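Local coordinates for protein lysyl oxidase (Pichia pastoris, PDB 1W7C) that probably oxidises primary amines, perhaps including peptidyl lysine, with a copper ion and a topaquinone cofactor made from one of its own tyrosines, at residues Pro63-Ala68 with Asp497-Gly502; Tyr71-Gly76 with Gly328-Tyr333. All coordinates share one frame; numbering follows the deposited sequence.

Overall arrangement
Both contacts fasten the helix 65-73 to the catalytic domain, and both end on neighbouring antiparallel strands there, 488-498 and 329-344. Their centres lie about 8 Å apart, and contact 2 is nested within the loop that contact 1 closes. Contact 1 is buried: from the first turn of the helix, a lysine reaches into the carboxylates of a calcium site. Contact 2, nearer the surface, uses the last turn, where an arginine and an aspartate pair end-on beside a leucine. The charges are reversed between them, the helix supplying the cation in contact 1 and the anion in contact 2. Tyr333 joins the two, its backbone N meeting Asp497 O and its hydroxyl packing against the methyl of Ala68.

Contact 1 of 2, residues Pro63-Ala68 with Asp497-Gly502; sequences PNKTEA and DLDVGG. With CA (calcium ion), chain D; NAG (2-acetamido-2-deoxy-beta-D-glucopyranose), chain B.
The ammonium group of Lys65 is held between the carboxylates of Asp497 and Asp499 in a salt-bridge network. NZ is 2.8 Å from Asp497 OD2, which it meets on the syn side but 21° out of the carboxylate plane. Both oxygens of Asp499 receive Lys65 NZ, OD1 and OD2 each at 3.0 Å and each through its syn lone pair. Behind these carboxylates sits a calcium ion, bound at 2.3 Å by Asp497 OD1 and Asp499 OD1, and also by Leu498 O and a water; Asp643 and Ile644 complete its shell, and Asp643 OD2 gives Lys65 a third salt bridge. The lysine reaches this deep because its CG is anti to the backbone N (chi1 -179°) and the chain stays extended to NZ. Shortened to an alanine, this position would probably leave the three aspartates without their ammonium partner and open a gap between helix and calcium site. Just before Lys65, at the N-cap position, glycosylated Asn64 carries its N-acetylglucosamine on ND2, and its backbone N bonds to Glu67 OE2. Two cations thus share one cluster of aspartates, so Lys65 probably helps keep them ionised and ties the helix 65-73 electrostatically to the calcium site.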
loop_
_atom_site.group_PDB
_atom_site.type_symbol
_atom_site.label_atom_id
_atom_site.label_comp_id
_atom_site.label_asym_id
_atom_site.label_seq_id
_atom_site.Cartn_x
_atom_site.Cartn_y
_atom_site.Cartn_z
ATOM N N PRO A 63 33.701 3.324 6.155
ATOM C CA PRO A 63 34.470 4.264 5.348
ATOM C C PRO A 63 33.690 5.511 4.941
ATOM O O PRO A 63 32.487 5.493 4.872
ATOM C CB PRO A 63 34.864 3.430 4.130
ATOM C CG PRO A 63 34.902 2.022 4.622
ATOM C CD PRO A 63 33.672 1.980 5.552
ATOM N N ASN A 64 34.433 6.566 4.676
ATOM C CA ASN A 64 33.863 7.751 4.110
ATOM C C ASN A 64 33.538 7.514 2.631
ATOM O O ASN A 64 34.088 6.626 2.001
ATOM C CB ASN A 64 34.811 8.906 4.280
ATOM C CG ASN A 64 34.845 9.453 5.687
ATOM O OD1 ASN A 64 33.922 9.249 6.489
ATOM N ND2 ASN A 64 35.946 10.142 5.987
ATOM N N LYS A 65 32.619 8.291 2.085
ATOM C CA LYS A 65 32.046 7.992 0.796
ATOM C C LYS A 65 33.017 8.176 -0.359
ATOM O O LYS A 65 33.076 7.313 -1.221
ATOM C CB LYS A 65 30.758 8.795 0.567
ATOM C CG LYS A 65 30.104 8.494 -0.782
ATOM C CD LYS A 65 28.732 9.155 -0.891
ATOM C CE LYS A 65 28.104 8.817 -2.216
ATOM N NZ LYS A 65 26.749 9.428 -2.312
ATOM N N THR A 66 33.765 9.281 -0.400
ATOM C CA THR A 66 34.673 9.455 -1.523
ATOM C C THR A 66 35.708 8.341 -1.585
ATOM O O THR A 66 35.935 7.774 -2.652
ATOM C CB THR A 66 35.311 10.819 -1.474
ATOM O OG1 THR A 66 34.269 11.790 -1.552
ATOM C CG2 THR A 66 36.182 11.088 -2.696
ATOM N N GLU A 67 36.260 7.936 -0.443
ATOM C CA GLU A 67 37.269 6.864 -0.440
ATOM C C GLU A 67 36.609 5.554 -0.822
ATOM O O GLU A 67 37.193 4.735 -1.539
ATOM C CB GLU A 67 38.024 6.737 0.904
ATOM C CG GLU A 67 37.193 6.415 2.135
ATOM C CD GLU A 67 38.033 6.250 3.409
ATOM O OE1 GLU A 67 39.284 6.456 3.361
ATOM O OE2 GLU A 67 37.443 5.892 4.456
ATOM N N ALA A 68 35.369 5.333 -0.410
ATOM C CA ALA A 68 34.655 4.120 -0.798
ATOM C C ALA A 68 34.435 4.093 -2.298
ATOM O O ALA A 68 34.620 3.050 -2.927
ATOM C CB ALA A 68 33.327 4.044 -0.081
ATOM N N ASP A 497 20.450 7.411 0.200
ATOM C CA ASP A 497 21.471 8.136 -0.535
ATOM C C ASP A 497 21.451 7.652 -1.981
ATOM O O ASP A 497 22.318 6.927 -2.467
ATOM C CB ASP A 497 22.828 7.976 0.133
ATOM C CG ASP A 497 23.911 8.730 -0.545
ATOM O OD1 ASP A 497 23.603 9.601 -1.431
ATOM O OD2 ASP A 497 25.108 8.524 -0.207
ATOM N N LEU A 498 20.442 8.134 -2.692
ATOM C CA LEU A 498 20.300 7.938 -4.134
ATOM C C LEU A 498 21.459 8.667 -4.802
ATOM O O LEU A 498 21.727 9.819 -4.453
ATOM C CB LEU A 498 18.942 8.515 -4.629
ATOM C CG LEU A 498 17.767 7.541 -4.477
ATOM C CD1 LEU A 498 16.457 8.336 -4.302
ATOM C CD2 LEU A 498 17.670 6.620 -5.658
ATOM N N ASP A 499 22.042 8.044 -5.811
ATOM C CA ASP A 499 23.068 8.639 -6.661
ATOM C C ASP A 499 22.625 8.289 -8.101
ATOM O O ASP A 499 23.039 7.263 -8.668
ATOM C CB ASP A 499 24.454 8.024 -6.412
ATOM C CG ASP A 499 25.149 8.518 -5.168
ATOM O OD1 ASP A 499 24.714 9.486 -4.502
ATOM O OD2 ASP A 499 26.219 7.897 -4.828
ATOM N N VAL A 500 21.697 9.057 -8.631
ATOM C CA VAL A 500 21.094 8.722 -9.910
ATOM C C VAL A 500 21.957 9.218 -11.056
ATOM O O VAL A 500 22.143 10.415 -11.228
ATOM C CB VAL A 500 19.666 9.314 -10.020
ATOM C CG1 VAL A 500 19.036 8.865 -11.308
ATOM C CG2 VAL A 500 18.844 8.872 -8.837
ATOM N N GLY A 501 22.501 8.291 -11.823
ATOM C CA GLY A 501 23.390 8.674 -12.902
ATOM C C GLY A 501 24.542 9.502 -12.384
ATOM O O GLY A 501 24.788 10.611 -12.901
ATOM N N GLY A 502 25.188 8.956 -11.342
ATOM C CA GLY A 502 26.307 9.554 -10.634
ATOM C C GLY A 502 25.919 10.255 -9.347
ATOM O O GLY A 502 24.740 10.291 -8.981
HETATM CA CA CA D . 23.438 10.917 -3.282
HETATM C C1 NAG B . 35.932 10.819 7.259
HETATM C C2 NAG B . 37.399 10.759 7.746
HETATM C C3 NAG B . 37.680 11.598 9.004
HETATM C C4 NAG B . 37.031 12.976 8.888
HETATM C C5 NAG B . 35.595 12.804 8.398
HETATM C C6 NAG B . 34.841 14.100 8.266
HETATM C C7 NAG B . 38.752 8.772 7.339
HETATM C C8 NAG B . 38.999 7.322 7.630
HETATM N N2 NAG B . 37.750 9.357 7.986
HETATM O O3 NAG B . 39.081 11.703 9.201
HETATM O O4 NAG B . 36.923 13.634 10.144
HETATM O O5 NAG B . 35.536 12.165 7.142
HETATM O O6 NAG B . 35.444 14.817 7.224
HETATM O O7 NAG B . 39.473 9.361 6.531
HETATM O O HOH W 1 23.160 12.316 -5.241
#

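Contact 2 of 2, residues Tyr71-Gly76 with Gly328-Tyr333; sequences YLDEDG and GERIVY
Asp73 and Arg330 face each other across backbones that stay well apart, their CA atoms 10.1 Å from one another, the last turn of the helix 65-73 standing over a strand that turns a corner at Ile331, so that side chains alone make the contact. The guanidinium of Arg330 takes the carboxylate of Asp73 end-on with two nitrogens: NH1 bonds to Asp73 OD2 at 2.9 Å with an angle of 161°, and NH2 bonds to Asp73 OD1, also at 2.9 Å and nearly straight. OD2 accepts through its syn lone pair, whereas OD1 is met on the syn side but tilted 28° out of the carboxylate plane. Both oxygens lie close to the guanidinium plane, and the two flat groups are nearly coplanar. A bend at chi3 (-55°) turns the end of the otherwise extended arginine so that NH1 and NH2 face the helix, while NE makes a salt bridge with Asp323 on the adjoining strand 318-326. With two aspartates on different edges, the guanidinium is probably held against rotation. The Leu72 and Arg330 side chains cross at about a right angle, and CD1 of the leucine comes obliquely to 3.7 Å from Arg330 NH2. The same methyl looks loosely toward the edge of the Tyr333 ring, 4.5 Å from CE1; that tyrosine's hydroxyl is bonded to Trp21. Ile331 and Val332 form a classic beta bulge in the arginine's own strand, against Ile324 of the strand 318-326. Altogether this is a bidentate arginine-carboxylate salt bridge with a small apolar flank, joining the end of an N2-domain helix to a bulged beta-strand of the copper amine oxidase catalytic domain.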
loop_
_atom_site.group_PDB
_atom_site.type_symbol
_atom_site.label_atom_id
_atom_site.label_comp_id
_atom_site.label_asym_id
_atom_site.label_seq_id
_atom_site.Cartn_x
_atom_site.Cartn_y
_atom_site.Cartn_z
ATOM N N TYR A 71 37.542 3.320 -4.282
ATOM C CA TYR A 71 37.765 1.882 -4.220
ATOM C C TYR A 71 36.832 1.090 -5.150
ATOM O O TYR A 71 37.267 0.224 -5.888
ATOM C CB TYR A 71 37.614 1.400 -2.766
ATOM C CG TYR A 71 37.620 -0.088 -2.634
ATOM C CD1 TYR A 71 38.769 -0.822 -2.884
ATOM C CD2 TYR A 71 36.481 -0.763 -2.248
ATOM C CE1 TYR A 71 38.792 -2.186 -2.792
ATOM C CE2 TYR A 71 36.487 -2.141 -2.133
ATOM C CZ TYR A 71 37.629 -2.855 -2.427
ATOM O OH TYR A 71 37.605 -4.193 -2.317
ATOM N N LEU A 72 35.534 1.378 -5.103
ATOM C CA LEU A 72 34.552 0.621 -5.875
ATOM C C LEU A 72 34.650 0.842 -7.363
ATOM O O LEU A 72 34.447 -0.099 -8.130
ATOM C CB LEU A 72 33.127 0.998 -5.443
ATOM C CG LEU A 72 32.772 0.640 -3.995
ATOM C CD1 LEU A 72 31.414 1.206 -3.642
ATOM C CD2 LEU A 72 32.795 -0.858 -3.746
ATOM N N ASP A 73 34.960 2.083 -7.756
ATOM C CA ASP A 73 34.781 2.532 -9.134
ATOM C C ASP A 73 36.069 2.887 -9.882
ATOM O O ASP A 73 36.070 2.894 -11.110
ATOM C CB ASP A 73 33.880 3.766 -9.173
ATOM C CG ASP A 73 32.466 3.492 -8.781
ATOM O OD1 ASP A 73 32.023 2.296 -8.734
ATOM O OD2 ASP A 73 31.738 4.470 -8.571
ATOM N N GLU A 74 37.122 3.223 -9.137
ATOM C CA GLU A 74 38.350 3.805 -9.712
ATOM C C GLU A 74 39.630 3.100 -9.243
ATOM O O GLU A 74 40.705 3.688 -9.222
ATOM C CB GLU A 74 38.412 5.336 -9.460
ATOM C CG GLU A 74 37.231 6.110 -10.082
ATOM C CD GLU A 74 37.238 7.600 -9.806
ATOM O OE1 GLU A 74 38.248 8.124 -9.304
ATOM O OE2 GLU A 74 36.219 8.257 -10.101
ATOM N N ASP A 75 39.528 1.826 -8.890
ATOM C CA ASP A 75 40.728 1.018 -8.592
ATOM C C ASP A 75 41.500 1.593 -7.386
ATOM O O ASP A 75 42.707 1.492 -7.309
ATOM C CB ASP A 75 41.668 0.921 -9.808
ATOM C CG ASP A 75 41.070 0.132 -10.979
ATOM O OD1 ASP A 75 40.242 -0.759 -10.766
ATOM O OD2 ASP A 75 41.372 0.385 -12.162
ATOM N N GLY A 76 40.798 2.226 -6.469
ATOM C CA GLY A 76 41.427 2.815 -5.291
ATOM C C GLY A 76 41.856 1.773 -4.258
ATOM O O GLY A 76 41.497 0.590 -4.326
ATOM N N GLY A 328 24.043 -2.943 -13.789
ATOM C CA GLY A 328 25.435 -2.500 -13.818
ATOM C C GLY A 328 25.692 -1.060 -13.414
ATOM O O GLY A 328 26.818 -0.606 -13.505
ATOM N N GLU A 329 24.658 -0.345 -12.975
ATOM C CA GLU A 329 24.827 1.020 -12.536
ATOM C C GLU A 329 24.357 1.176 -11.095
ATOM O O GLU A 329 23.267 0.714 -10.743
ATOM C CB GLU A 329 24.027 1.996 -13.424
ATOM C CG GLU A 329 24.415 1.970 -14.907
ATOM C CD GLU A 329 23.671 3.033 -15.698
ATOM O OE1 GLU A 329 22.573 2.757 -16.191
ATOM O OE2 GLU A 329 24.145 4.186 -15.774
ATOM N N ARG A 330 25.147 1.858 -10.266
ATOM C CA ARG A 330 24.723 2.174 -8.919
ATOM C C ARG A 330 23.569 3.171 -8.970
ATOM O O ARG A 330 23.678 4.203 -9.611
ATOM C CB ARG A 330 25.863 2.820 -8.139
ATOM C CG ARG A 330 25.523 3.168 -6.734
ATOM C CD ARG A 330 26.645 3.885 -5.970
ATOM N NE ARG A 330 27.837 3.043 -6.042
ATOM C CZ ARG A 330 28.913 3.232 -6.810
ATOM N NH1 ARG A 330 29.116 4.365 -7.457
ATOM N NH2 ARG A 330 29.823 2.273 -6.864
ATOM N N ILE A 331 22.496 2.843 -8.275
ATOM C CA ILE A 331 21.413 3.788 -8.020
ATOM C C ILE A 331 21.387 4.330 -6.594
ATOM O O ILE A 331 20.922 5.437 -6.390
ATOM C CB ILE A 331 20.044 3.224 -8.418
ATOM C CG1 ILE A 331 19.665 1.980 -7.633
ATOM C CG2 ILE A 331 19.955 2.993 -9.931
ATOM C CD1 ILE A 331 18.202 1.683 -7.649
ATOM N N VAL A 332 21.883 3.548 -5.632
ATOM C CA VAL A 332 21.864 3.993 -4.224
ATOM C C VAL A 332 23.207 3.582 -3.588
ATOM O O VAL A 332 23.550 2.407 -3.558
ATOM C CB VAL A 332 20.700 3.327 -3.425
ATOM C CG1 VAL A 332 20.815 3.668 -1.927
ATOM C CG2 VAL A 332 19.356 3.701 -3.979
ATOM N N TYR A 333 23.925 4.573 -3.066
ATOM C CA TYR A 333 25.168 4.305 -2.371
ATOM C C TYR A 333 24.925 3.621 -1.021
ATOM O O TYR A 333 25.566 2.626 -0.701
ATOM C CB TYR A 333 26.022 5.577 -2.212
ATOM C CG TYR A 333 27.237 5.278 -1.323
ATOM C CD1 TYR A 333 28.289 4.525 -1.805
ATOM C CD2 TYR A 333 27.296 5.719 -0.003
ATOM C CE1 TYR A 333 29.352 4.175 -0.981
ATOM C CE2 TYR A 333 28.342 5.391 0.827
ATOM C CZ TYR A 333 29.376 4.613 0.323
ATOM O OH TYR A 333 30.406 4.240 1.132
#